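Long-range contacts in CobC (Shigella flexneri 2a, PDB 6NRU), which removes phosphate from alpha-ribazole 5'-phosphate and adenosylcobalamin 5'-phosphate in the late steps of vitamin B12 assembly, as a histidine phosphatase: residues F124-I135 / G154-L163; F174-A183 / L193-G202. All coordinates share one frame; numbering follows the deposited sequence.

In the fold
Contact 1 comes entirely before contact 2 along the chain, and their centres lie about 18 Å apart in one histidine phosphatase fold. Contact 1 pairs helix 124-136 with helix 153-163; contact 2 joins 174-183 to 193-202, which carry the two strands of the hairpin at one margin of the mixed sheet. Helix 153-163 links the two: its 154-163 part packs on helix 124-136, while Ile160 meets Leu196 and Phe174, and Ser157 meets Phe174 and Val176. Both contacts reach the catalytic centre, since Phe127 of contact 1 lies about 4 Å from Glu84, the likely proton donor/acceptor, and Gln178 of contact 2 about 4 Å from His11, which probably carries the phosphohistidine intermediate (nearest side-chain atoms).

Contact 1: F124-I135 / G154-L163; sequences FQAFSQRVERFI and GVLSLLIARL. With EDO (1,2-ethanediol), chain Q.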
loop_
_atom_site.group_PDB
_atom_site.type_symbol
_atom_site.label_atom_id
_atom_site.label_comp_id
_atom_site.label_asym_id
_atom_site.label_seq_id
_atom_site.Cartn_x
_atom_site.Cartn_y
_atom_site.Cartn_z
ATOM N N PHE A 124 1.233 -1.958 15.260
ATOM C CA PHE A 124 1.359 -2.903 14.156
ATOM C C PHE A 124 0.408 -4.081 14.312
ATOM O O PHE A 124 0.027 -4.704 13.316
ATOM C CB PHE A 124 2.797 -3.405 14.044
ATOM C CG PHE A 124 3.006 -4.372 12.918
ATOM C CD1 PHE A 124 2.910 -3.949 11.604
ATOM C CD2 PHE A 124 3.281 -5.707 13.170
ATOM C CE1 PHE A 124 3.092 -4.837 10.562
ATOM C CE2 PHE A 124 3.469 -6.602 12.130
ATOM C CZ PHE A 124 3.374 -6.166 10.824
ATOM N N GLN A 125 0.016 -4.403 15.545
ATOM C CA GLN A 125 -0.915 -5.506 15.757
ATOM C C GLN A 125 -2.286 -5.185 15.171
ATOM O O GLN A 125 -2.879 -6.010 14.467
ATOM C CB GLN A 125 -1.017 -5.825 17.251
ATOM C CG GLN A 125 0.297 -6.284 17.872
ATOM C CD GLN A 125 0.904 -7.472 17.145
ATOM O OE1 GLN A 125 0.200 -8.405 16.759
ATOM N NE2 GLN A 125 2.219 -7.439 16.951
ATOM N N ALA A 126 -2.804 -3.985 15.442
ATOM C CA ALA A 126 -4.082 -3.590 14.858
ATOM C C ALA A 126 -3.966 -3.407 13.350
ATOM O O ALA A 126 -4.891 -3.749 12.604
ATOM C CB ALA A 126 -4.590 -2.308 15.514
ATOM N N PHE A 127 -2.836 -2.871 12.886
ATOM C CA PHE A 127 -2.632 -2.679 11.454
ATOM C C PHE A 127 -2.576 -4.017 10.724
ATOM O O PHE A 127 -3.231 -4.204 9.693
ATOM C CB PHE A 127 -1.354 -1.873 11.223
ATOM C CG PHE A 127 -0.932 -1.784 9.784
ATOM C CD1 PHE A 127 -1.538 -0.882 8.924
ATOM C CD2 PHE A 127 0.090 -2.590 9.296
ATOM C CE1 PHE A 127 -1.143 -0.792 7.600
ATOM C CE2 PHE A 127 0.491 -2.506 7.973
ATOM C CZ PHE A 127 -0.127 -1.606 7.125
ATOM N N SER A 128 -1.802 -4.968 11.256
ATOM C CA SER A 128 -1.680 -6.265 10.598
ATOM C C SER A 128 -2.973 -7.065 10.681
ATOM O O SER A 128 -3.227 -7.915 9.820
ATOM C CB SER A 128 -0.516 -7.060 11.197
ATOM O OG SER A 128 -0.716 -7.324 12.574
ATOM N N GLN A 129 -3.802 -6.816 11.700
ATOM C CA GLN A 129 -5.107 -7.467 11.756
ATOM C C GLN A 129 -6.063 -6.880 10.728
ATOM O O GLN A 129 -6.919 -7.597 10.200
ATOM C CB GLN A 129 -5.704 -7.351 13.157
ATOM C CG GLN A 129 -5.093 -8.287 14.184
ATOM C CD GLN A 129 -5.264 -7.773 15.607
ATOM O OE1 GLN A 129 -5.872 -6.724 15.833
ATOM N NE2 GLN A 129 -4.722 -8.509 16.574
ATOM N N ARG A 130 -5.940 -5.581 10.443
ATOM C CA ARG A 130 -6.732 -4.966 9.383
ATOM C C ARG A 130 -6.450 -5.628 8.043
ATOM O O ARG A 130 -7.372 -5.940 7.281
ATOM C CB ARG A 130 -6.422 -3.473 9.300
ATOM C CG ARG A 130 -7.483 -2.552 9.850
ATOM C CD ARG A 130 -6.937 -1.142 9.860
ATOM N NE ARG A 130 -6.123 -0.901 8.671
ATOM C CZ ARG A 130 -5.183 0.033 8.575
ATOM N NH1 ARG A 130 -4.922 0.829 9.603
ATOM N NH2 ARG A 130 -4.501 0.171 7.447
ATOM N N VAL A 131 -5.167 -5.835 7.736
ATOM C CA VAL A 131 -4.788 -6.472 6.480
ATOM C C VAL A 131 -5.246 -7.924 6.456
ATOM O O VAL A 131 -5.655 -8.447 5.412
ATOM C CB VAL A 131 -3.268 -6.342 6.268
ATOM C CG1 VAL A 131 -2.809 -7.178 5.084
ATOM C CG2 VAL A 131 -2.891 -4.878 6.081
ATOM N N GLU A 132 -5.199 -8.597 7.607
ATOM C CA GLU A 132 -5.704 -9.962 7.683
ATOM C C GLU A 132 -7.193 -10.019 7.362
ATOM O O GLU A 132 -7.653 -10.944 6.684
ATOM C CB GLU A 132 -5.423 -10.542 9.067
ATOM C CG GLU A 132 -4.051 -11.175 9.193
ATOM C CD GLU A 132 -4.013 -12.580 8.621
ATOM O OE1 GLU A 132 -4.365 -13.532 9.353
ATOM O OE2 GLU A 132 -3.640 -12.734 7.438
ATOM N N ARG A 133 -7.964 -9.037 7.839
ATOM C CA ARG A 133 -9.386 -9.001 7.516
ATOM C C ARG A 133 -9.604 -8.767 6.029
ATOM O O ARG A 133 -10.519 -9.344 5.431
ATOM C CB ARG A 133 -10.089 -7.918 8.335
ATOM C CG ARG A 133 -10.025 -8.141 9.835
ATOM C CD ARG A 133 -11.322 -7.747 10.522
ATOM N NE ARG A 133 -11.357 -8.211 11.905
ATOM C CZ ARG A 133 -12.033 -9.278 12.316
ATOM N NH1 ARG A 133 -12.734 -9.996 11.448
ATOM N NH2 ARG A 133 -12.009 -9.629 13.594
ATOM N N PHE A 134 -8.772 -7.924 5.416
ATOM C CA PHE A 134 -8.869 -7.719 3.977
ATOM C C PHE A 134 -8.579 -9.007 3.224
ATOM O O PHE A 134 -9.256 -9.326 2.239
ATOM C CB PHE A 134 -7.913 -6.614 3.536
ATOM C CG PHE A 134 -7.859 -6.427 2.052
ATOM C CD1 PHE A 134 -8.865 -5.737 1.393
ATOM C CD2 PHE A 134 -6.810 -6.944 1.311
ATOM C CE1 PHE A 134 -8.825 -5.563 0.024
ATOM C CE2 PHE A 134 -6.763 -6.774 -0.059
ATOM C CZ PHE A 134 -7.771 -6.082 -0.703
ATOM N N ILE A 135 -7.578 -9.764 3.678
ATOM C CA ILE A 135 -7.266 -11.044 3.049
ATOM C C ILE A 135 -8.452 -11.994 3.158
ATOM O O ILE A 135 -8.821 -12.663 2.185
ATOM C CB ILE A 135 -5.995 -11.648 3.676
ATOM C CG1 ILE A 135 -4.763 -10.838 3.274
ATOM C CG2 ILE A 135 -5.820 -13.100 3.261
ATOM C CD1 ILE A 135 -3.482 -11.364 3.865
ATOM N N GLY A 154 3.488 -0.253 3.509
ATOM C CA GLY A 154 3.294 -1.194 4.600
ATOM C C GLY A 154 2.164 -2.172 4.345
ATOM O O GLY A 154 2.261 -3.349 4.699
ATOM N N VAL A 155 1.081 -1.703 3.724
ATOM C CA VAL A 155 -0.060 -2.571 3.446
ATOM C C VAL A 155 0.304 -3.613 2.400
ATOM O O VAL A 155 0.069 -4.813 2.585
ATOM C CB VAL A 155 -1.272 -1.737 2.993
ATOM C CG1 VAL A 155 -2.395 -2.648 2.528
ATOM C CG2 VAL A 155 -1.742 -0.822 4.109
ATOM N N LEU A 156 0.878 -3.169 1.281
ATOM C CA LEU A 156 1.110 -4.076 0.163
ATOM C C LEU A 156 2.226 -5.065 0.470
ATOM O O LEU A 156 2.136 -6.242 0.101
ATOM C CB LEU A 156 1.423 -3.274 -1.099
ATOM C CG LEU A 156 0.294 -2.365 -1.593
ATOM C CD1 LEU A 156 0.753 -1.519 -2.764
ATOM C CD2 LEU A 156 -0.915 -3.192 -1.975
ATOM N N SER A 157 3.287 -4.611 1.145
ATOM C CA SER A 157 4.370 -5.520 1.510
ATOM C C SER A 157 3.885 -6.588 2.476
ATOM O O SER A 157 4.257 -7.761 2.356
ATOM C CB SER A 157 5.527 -4.740 2.123
ATOM O OG SER A 157 5.181 -4.280 3.414
ATOM N N LEU A 158 3.057 -6.197 3.449
ATOM C CA LEU A 158 2.493 -7.170 4.378
ATOM C C LEU A 158 1.456 -8.052 3.698
ATOM O O LEU A 158 1.297 -9.222 4.070
ATOM C CB LEU A 158 1.880 -6.454 5.578
ATOM C CG LEU A 158 1.232 -7.353 6.629
ATOM C CD1 LEU A 158 2.242 -8.360 7.140
ATOM C CD2 LEU A 158 0.672 -6.521 7.766
ATOM N N LEU A 159 0.741 -7.515 2.708
ATOM C CA LEU A 159 -0.195 -8.338 1.952
ATOM C C LEU A 159 0.535 -9.469 1.246
ATOM O O LEU A 159 0.115 -10.630 1.308
ATOM C CB LEU A 159 -0.962 -7.477 0.947
ATOM C CG LEU A 159 -2.017 -8.209 0.116
ATOM C CD1 LEU A 159 -3.247 -8.495 0.952
ATOM C CD2 LEU A 159 -2.383 -7.407 -1.117
ATOM N N ILE A 160 1.643 -9.147 0.575
ATOM C CA ILE A 160 2.440 -10.177 -0.084
ATOM C C ILE A 160 2.883 -11.228 0.925
ATOM O O ILE A 160 2.704 -12.431 0.710
ATOM C CB ILE A 160 3.648 -9.549 -0.801
ATOM C CG1 ILE A 160 3.187 -8.595 -1.902
ATOM C CG2 ILE A 160 4.541 -10.634 -1.384
ATOM C CD1 ILE A 160 4.320 -7.823 -2.547
ATOM N N ALA A 161 3.448 -10.782 2.052
ATOM C CA ALA A 161 4.017 -11.714 3.023
ATOM C C ALA A 161 2.961 -12.653 3.590
ATOM O O ALA A 161 3.196 -13.860 3.710
ATOM C CB ALA A 161 4.709 -10.946 4.149
ATOM N N ARG A 162 1.788 -12.125 3.944
ATOM C CA ARG A 162 0.768 -12.979 4.545
ATOM C C ARG A 162 0.134 -13.914 3.520
ATOM O O ARG A 162 -0.242 -15.043 3.864
ATOM C CB ARG A 162 -0.303 -12.126 5.223
ATOM C CG ARG A 162 0.197 -11.339 6.419
ATOM C CD ARG A 162 0.832 -12.249 7.455
ATOM N NE ARG A 162 -0.146 -13.093 8.135
ATOM C CZ ARG A 162 -0.159 -14.422 8.079
ATOM N NH1 ARG A 162 0.752 -15.071 7.365
ATOM N NH2 ARG A 162 -1.091 -15.105 8.735
ATOM N N LEU A 163 0.014 -13.472 2.265
ATOM C CA LEU A 163 -0.620 -14.301 1.245
ATOM C C LEU A 163 0.193 -15.559 0.964
ATOM O O LEU A 163 -0.378 -16.635 0.753
ATOM C CB LEU A 163 -0.821 -13.501 -0.039
ATOM C CG LEU A 163 -2.034 -12.571 -0.079
ATOM C CD1 LEU A 163 -2.037 -11.749 -1.359
ATOM C CD2 LEU A 163 -3.326 -13.360 0.060
HETATM C C1 EDO Q . -0.941 -18.882 7.670
HETATM O O1 EDO Q . -0.817 -17.732 6.824
HETATM C C2 EDO Q . -1.307 -18.453 9.087
HETATM O O2 EDO Q . -0.170 -17.849 9.719
#
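Glu132 and Arg162 meet through charge alone: Glu132 OE2 lies 3.6 Å from Arg162 NE but well out of the guanidinium plane, so none of the arginine's N-H bonds is aimed at the oxygen. The arginine's NH1 serves other partners, donating to O1 of an ethanediol, probably from the crystallisation liquor, with Arg162 NH1 and that O1 3.1 Å apart, and also bonding the backbone O of Met166. Behind this polar margin the interface is apolar. Leu158, its CG anti to the backbone N (chi1 179°), sends CD2 as a knob into a hole formed by Phe124, Phe127, Ser128 and Val131, with Ser128 CB 3.7 Å from that methyl. The segments are two helices of the histidine phosphatase fold, crossing at -62° with axes 10.1 Å apart, and the second of them packs on the central sheet, where Leu159 and Ile160 touch Leu8. Phe127 presents its ring edge to the start of 154-163: Phe127 CZ is 3.5 Å from Val155 CG2, and the backbone of Gly154 lies near the ring plane. The same ring approaches Glu84, probably the catalytic proton donor/acceptor. Toward the other end, Leu159 CD1 touches Ile135 CG1 at 3.6 Å and meets the edge of the Phe134 ring in its plane, 3.9 Å from Phe134 CD2. Ile135 CD1 reaches Arg162 CB at 3.5 Å, the two side chains crossing at about a right angle.

Contact 2: F174-A183 / L193-G202; sequences FRVDQGCWSA and LRVLNSRAIG. With SO4 (sulfate ion), chain M.
Asn197 OD1 is gripped by the backbone N of Asp177 at 2.8 Å, from above the carbonyl plane, and by a water that also bonds Ser182 OG. The other end of the same amide, Asn197 ND2, donates almost straight (167°) to Arg175 O at 2.7 Å, in the amide plane. The bonds to Asp177 N and Arg175 O fix the rotation of the amide and fasten the 174-180 loop to the corner of the chain at Asn197. The Asp177 carboxylate stacks on this amide, their planes 15° apart. Two beta bulges interrupt the pairing: a G1 bulge sets Asn197 and Ser198 opposite Trp181, and a classic bulge sets Arg194 and Val195 opposite Ala183, whose O accepts from both their N atoms. Trp181 takes the crowded position between N and carbonyl carbon (chi1 61°), which lays its indole along the partner strand. CH-pi contacts cover one face, Ser198 CB over the five-membered and Val195 CG1 over the six-membered ring of Trp181, each 4.0 Å from the centroid, while Trp181 NE1 donates to Ala200 O at 2.9 Å, close to the ring plane. Cys180 SG lies over a face of the Arg199 guanidinium, and Arg199 NH1 bonds a sulfate, probably from the crystallisation liquor, that Arg33 and Gln37 also hold. Strand 181-187 runs between strand 5-10, where Ser182 bonds Leu8 through the backbone, and outermost strand 190-198; helix 153-163 packs against Phe174 and Leu196, helix 32-44 against Trp181 and Ile201.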
loop_
_atom_site.group_PDB
_atom_site.type_symbol
_atom_site.label_atom_id
_atom_site.label_comp_id
_atom_site.label_asym_id
_atom_site.label_seq_id
_atom_site.Cartn_x
_atom_site.Cartn_y
_atom_site.Cartn_z
ATOM N N PHE A 174 9.940 -7.764 1.090
ATOM C CA PHE A 174 9.288 -7.342 -0.154
ATOM C C PHE A 174 8.995 -5.849 -0.071
ATOM O O PHE A 174 7.858 -5.447 0.184
ATOM C CB PHE A 174 8.003 -8.137 -0.406
ATOM C CG PHE A 174 8.104 -9.586 -0.052
ATOM C CD1 PHE A 174 8.544 -10.509 -0.986
ATOM C CD2 PHE A 174 7.752 -10.030 1.212
ATOM C CE1 PHE A 174 8.638 -11.847 -0.664
ATOM C CE2 PHE A 174 7.844 -11.367 1.541
ATOM C CZ PHE A 174 8.285 -12.277 0.603
ATOM N N ARG A 175 10.012 -5.025 -0.302
ATOM C CA ARG A 175 9.781 -3.591 -0.391
ATOM C C ARG A 175 9.054 -3.264 -1.690
ATOM O O ARG A 175 9.484 -3.667 -2.775
ATOM C CB ARG A 175 11.104 -2.832 -0.311
ATOM C CG ARG A 175 11.496 -2.432 1.102
ATOM C CD ARG A 175 12.093 -1.032 1.138
ATOM N NE ARG A 175 13.545 -1.043 0.966
ATOM C CZ ARG A 175 14.181 -0.548 -0.092
ATOM N NH1 ARG A 175 13.496 0.005 -1.084
ATOM N NH2 ARG A 175 15.505 -0.603 -0.155
ATOM N N VAL A 176 7.943 -2.540 -1.580
ATOM C CA VAL A 176 7.121 -2.170 -2.729
ATOM C C VAL A 176 7.464 -0.738 -3.119
ATOM O O VAL A 176 7.329 0.186 -2.307
ATOM C CB VAL A 176 5.625 -2.323 -2.421
ATOM C CG1 VAL A 176 4.792 -1.826 -3.590
ATOM C CG2 VAL A 176 5.298 -3.778 -2.111
ATOM N N ASP A 177 7.889 -0.553 -4.365
ATOM C CA ASP A 177 8.472 0.693 -4.840
ATOM C C ASP A 177 7.438 1.590 -5.511
ATOM O O ASP A 177 6.398 1.136 -5.996
ATOM C CB ASP A 177 9.609 0.410 -5.821
ATOM C CG ASP A 177 10.819 -0.175 -5.144
ATOM O OD1 ASP A 177 10.739 -0.473 -3.933
ATOM O OD2 ASP A 177 11.854 -0.334 -5.820
ATOM N N GLN A 178 7.755 2.881 -5.543
ATOM C CA GLN A 178 6.922 3.871 -6.205
ATOM C C GLN A 178 7.279 3.951 -7.684
ATOM O O GLN A 178 8.435 3.780 -8.075
ATOM C CB GLN A 178 7.083 5.240 -5.542
ATOM C CG GLN A 178 6.528 5.291 -4.122
ATOM C CD GLN A 178 6.834 6.594 -3.412
ATOM O OE1 GLN A 178 7.931 7.141 -3.539
ATOM N NE2 GLN A 178 5.869 7.093 -2.647
ATOM N N GLY A 179 6.266 4.203 -8.508
ATOM C CA GLY A 179 6.442 4.169 -9.942
ATOM C C GLY A 179 6.512 2.780 -10.533
ATOM O O GLY A 179 6.818 2.645 -11.724
ATOM N N CYS A 180 6.243 1.748 -9.739
ATOM C CA CYS A 180 6.291 0.360 -10.163
ATOM C C CYS A 180 4.945 -0.303 -9.915
ATOM O O CYS A 180 4.057 0.255 -9.266
ATOM C CB CYS A 180 7.388 -0.411 -9.418
ATOM S SG CYS A 180 9.051 0.276 -9.547
ATOM N N TRP A 181 4.808 -1.521 -10.432
ATOM C CA TRP A 181 3.618 -2.327 -10.209
ATOM C C TRP A 181 4.032 -3.768 -9.950
ATOM O O TRP A 181 5.062 -4.236 -10.449
ATOM C CB TRP A 181 2.653 -2.250 -11.400
ATOM C CG TRP A 181 3.246 -2.749 -12.681
ATOM C CD1 TRP A 181 3.939 -2.019 -13.604
ATOM C CD2 TRP A 181 3.204 -4.092 -13.181
ATOM N NE1 TRP A 181 4.330 -2.825 -14.647
ATOM C CE2 TRP A 181 3.890 -4.101 -14.412
ATOM C CE3 TRP A 181 2.650 -5.287 -12.708
ATOM C CZ2 TRP A 181 4.039 -5.258 -15.175
ATOM C CZ3 TRP A 181 2.798 -6.433 -13.468
ATOM C CH2 TRP A 181 3.487 -6.411 -14.688
ATOM N N SER A 182 3.224 -4.463 -9.154
ATOM C CA SER A 182 3.449 -5.860 -8.816
ATOM C C SER A 182 2.167 -6.648 -9.050
ATOM O O SER A 182 1.076 -6.081 -9.158
ATOM C CB SER A 182 3.901 -6.019 -7.362
ATOM O OG SER A 182 4.957 -5.127 -7.064
ATOM N N ALA A 183 2.305 -7.971 -9.121
ATOM C CA ALA A 183 1.151 -8.834 -9.320
ATOM C C ALA A 183 1.359 -10.148 -8.579
ATOM O O ALA A 183 2.457 -10.710 -8.592
ATOM C CB ALA A 183 0.895 -9.097 -10.809
ATOM N N LEU A 193 3.578 -15.255 -6.068
ATOM C CA LEU A 193 4.111 -13.944 -6.417
ATOM C C LEU A 193 4.761 -14.031 -7.791
ATOM O O LEU A 193 5.726 -14.781 -7.979
ATOM C CB LEU A 193 5.110 -13.476 -5.362
ATOM C CG LEU A 193 5.714 -12.082 -5.561
ATOM C CD1 LEU A 193 4.656 -10.996 -5.424
ATOM C CD2 LEU A 193 6.866 -11.847 -4.593
ATOM N N ARG A 194 4.231 -13.278 -8.751
ATOM C CA ARG A 194 4.658 -13.377 -10.144
ATOM C C ARG A 194 5.483 -12.194 -10.623
ATOM O O ARG A 194 6.403 -12.381 -11.421
ATOM C CB ARG A 194 3.438 -13.540 -11.057
ATOM C CG ARG A 194 2.720 -14.872 -10.903
ATOM C CD ARG A 194 3.420 -15.969 -11.687
ATOM N NE ARG A 194 3.818 -15.515 -13.017
ATOM C CZ ARG A 194 4.093 -16.328 -14.033
ATOM N NH1 ARG A 194 4.015 -17.643 -13.876
ATOM N NH2 ARG A 194 4.448 -15.826 -15.209
ATOM N N VAL A 195 5.171 -10.979 -10.177
ATOM C CA VAL A 195 5.888 -9.775 -10.585
ATOM C C VAL A 195 6.041 -8.872 -9.371
ATOM O O VAL A 195 5.094 -8.692 -8.599
ATOM C CB VAL A 195 5.161 -9.023 -11.722
ATOM C CG1 VAL A 195 5.876 -7.724 -12.035
ATOM C CG2 VAL A 195 5.059 -9.883 -12.972
ATOM N N LEU A 196 7.231 -8.304 -9.198
ATOM C CA LEU A 196 7.483 -7.377 -8.102
ATOM C C LEU A 196 8.255 -6.182 -8.635
ATOM O O LEU A 196 9.342 -6.345 -9.194
ATOM C CB LEU A 196 8.256 -8.049 -6.961
ATOM C CG LEU A 196 8.368 -7.220 -5.678
ATOM C CD1 LEU A 196 7.020 -7.098 -4.993
ATOM C CD2 LEU A 196 9.386 -7.822 -4.730
ATOM N N ASN A 197 7.679 -4.990 -8.472
ATOM C CA ASN A 197 8.346 -3.722 -8.761
ATOM C C ASN A 197 8.816 -3.653 -10.214
ATOM O O ASN A 197 9.985 -3.406 -10.509
ATOM C CB ASN A 197 9.507 -3.488 -7.792
ATOM C CG ASN A 197 9.044 -3.362 -6.359
ATOM O OD1 ASN A 197 8.002 -2.771 -6.089
ATOM N ND2 ASN A 197 9.814 -3.919 -5.434
ATOM N N SER A 198 7.873 -3.868 -11.122
ATOM C CA SER A 198 8.161 -3.777 -12.542
ATOM C C SER A 198 7.886 -2.373 -13.060
ATOM O O SER A 198 7.000 -1.668 -12.573
ATOM C CB SER A 198 7.329 -4.786 -13.333
ATOM O OG SER A 198 7.440 -4.548 -14.725
ATOM N N ARG A 199 8.672 -1.970 -14.058
ATOM C CA ARG A 199 8.419 -0.753 -14.818
ATOM C C ARG A 199 8.189 -1.061 -16.292
ATOM O O ARG A 199 8.306 -0.166 -17.135
ATOM C CB ARG A 199 9.571 0.238 -14.656
ATOM C CG ARG A 199 9.616 0.909 -13.301
ATOM C CD ARG A 199 10.928 1.642 -13.093
ATOM N NE ARG A 199 11.250 1.762 -11.677
ATOM C CZ ARG A 199 10.875 2.780 -10.910
ATOM N NH1 ARG A 199 10.161 3.773 -11.426
ATOM N NH2 ARG A 199 11.209 2.805 -9.626
ATOM N N ALA A 200 7.873 -2.310 -16.617
ATOM C CA ALA A 200 7.593 -2.714 -17.983
ATOM C C ALA A 200 6.094 -2.659 -18.260
ATOM O O ALA A 200 5.271 -2.491 -17.357
ATOM C CB ALA A 200 8.131 -4.119 -18.245
ATOM N N ILE A 201 5.744 -2.799 -19.539
ATOM C CA ILE A 201 4.341 -2.855 -19.927
ATOM C C ILE A 201 3.732 -4.142 -19.392
ATOM O O ILE A 201 4.286 -5.233 -19.578
ATOM C CB ILE A 201 4.197 -2.758 -21.453
ATOM C CG1 ILE A 201 4.653 -1.387 -21.946
ATOM C CG2 ILE A 201 2.759 -3.017 -21.876
ATOM C CD1 ILE A 201 4.532 -1.208 -23.441
ATOM N N GLY A 202 2.598 -4.019 -18.710
ATOM C CA GLY A 202 1.942 -5.192 -18.172
ATOM C C GLY A 202 1.396 -6.089 -19.266
ATOM O O GLY A 202 1.082 -5.651 -20.372
HETATM S S SO4 M . 10.580 7.654 -11.238
HETATM O O1 SO4 M . 9.723 6.580 -10.742
HETATM O O2 SO4 M . 11.253 8.293 -10.113
HETATM O O3 SO4 M . 11.580 7.100 -12.145
HETATM O O4 SO4 M . 9.775 8.645 -11.948
HETATM O O HOH W 1 12.838 1.382 -7.437
HETATM O O HOH W 2 5.213 -2.397 -6.937
#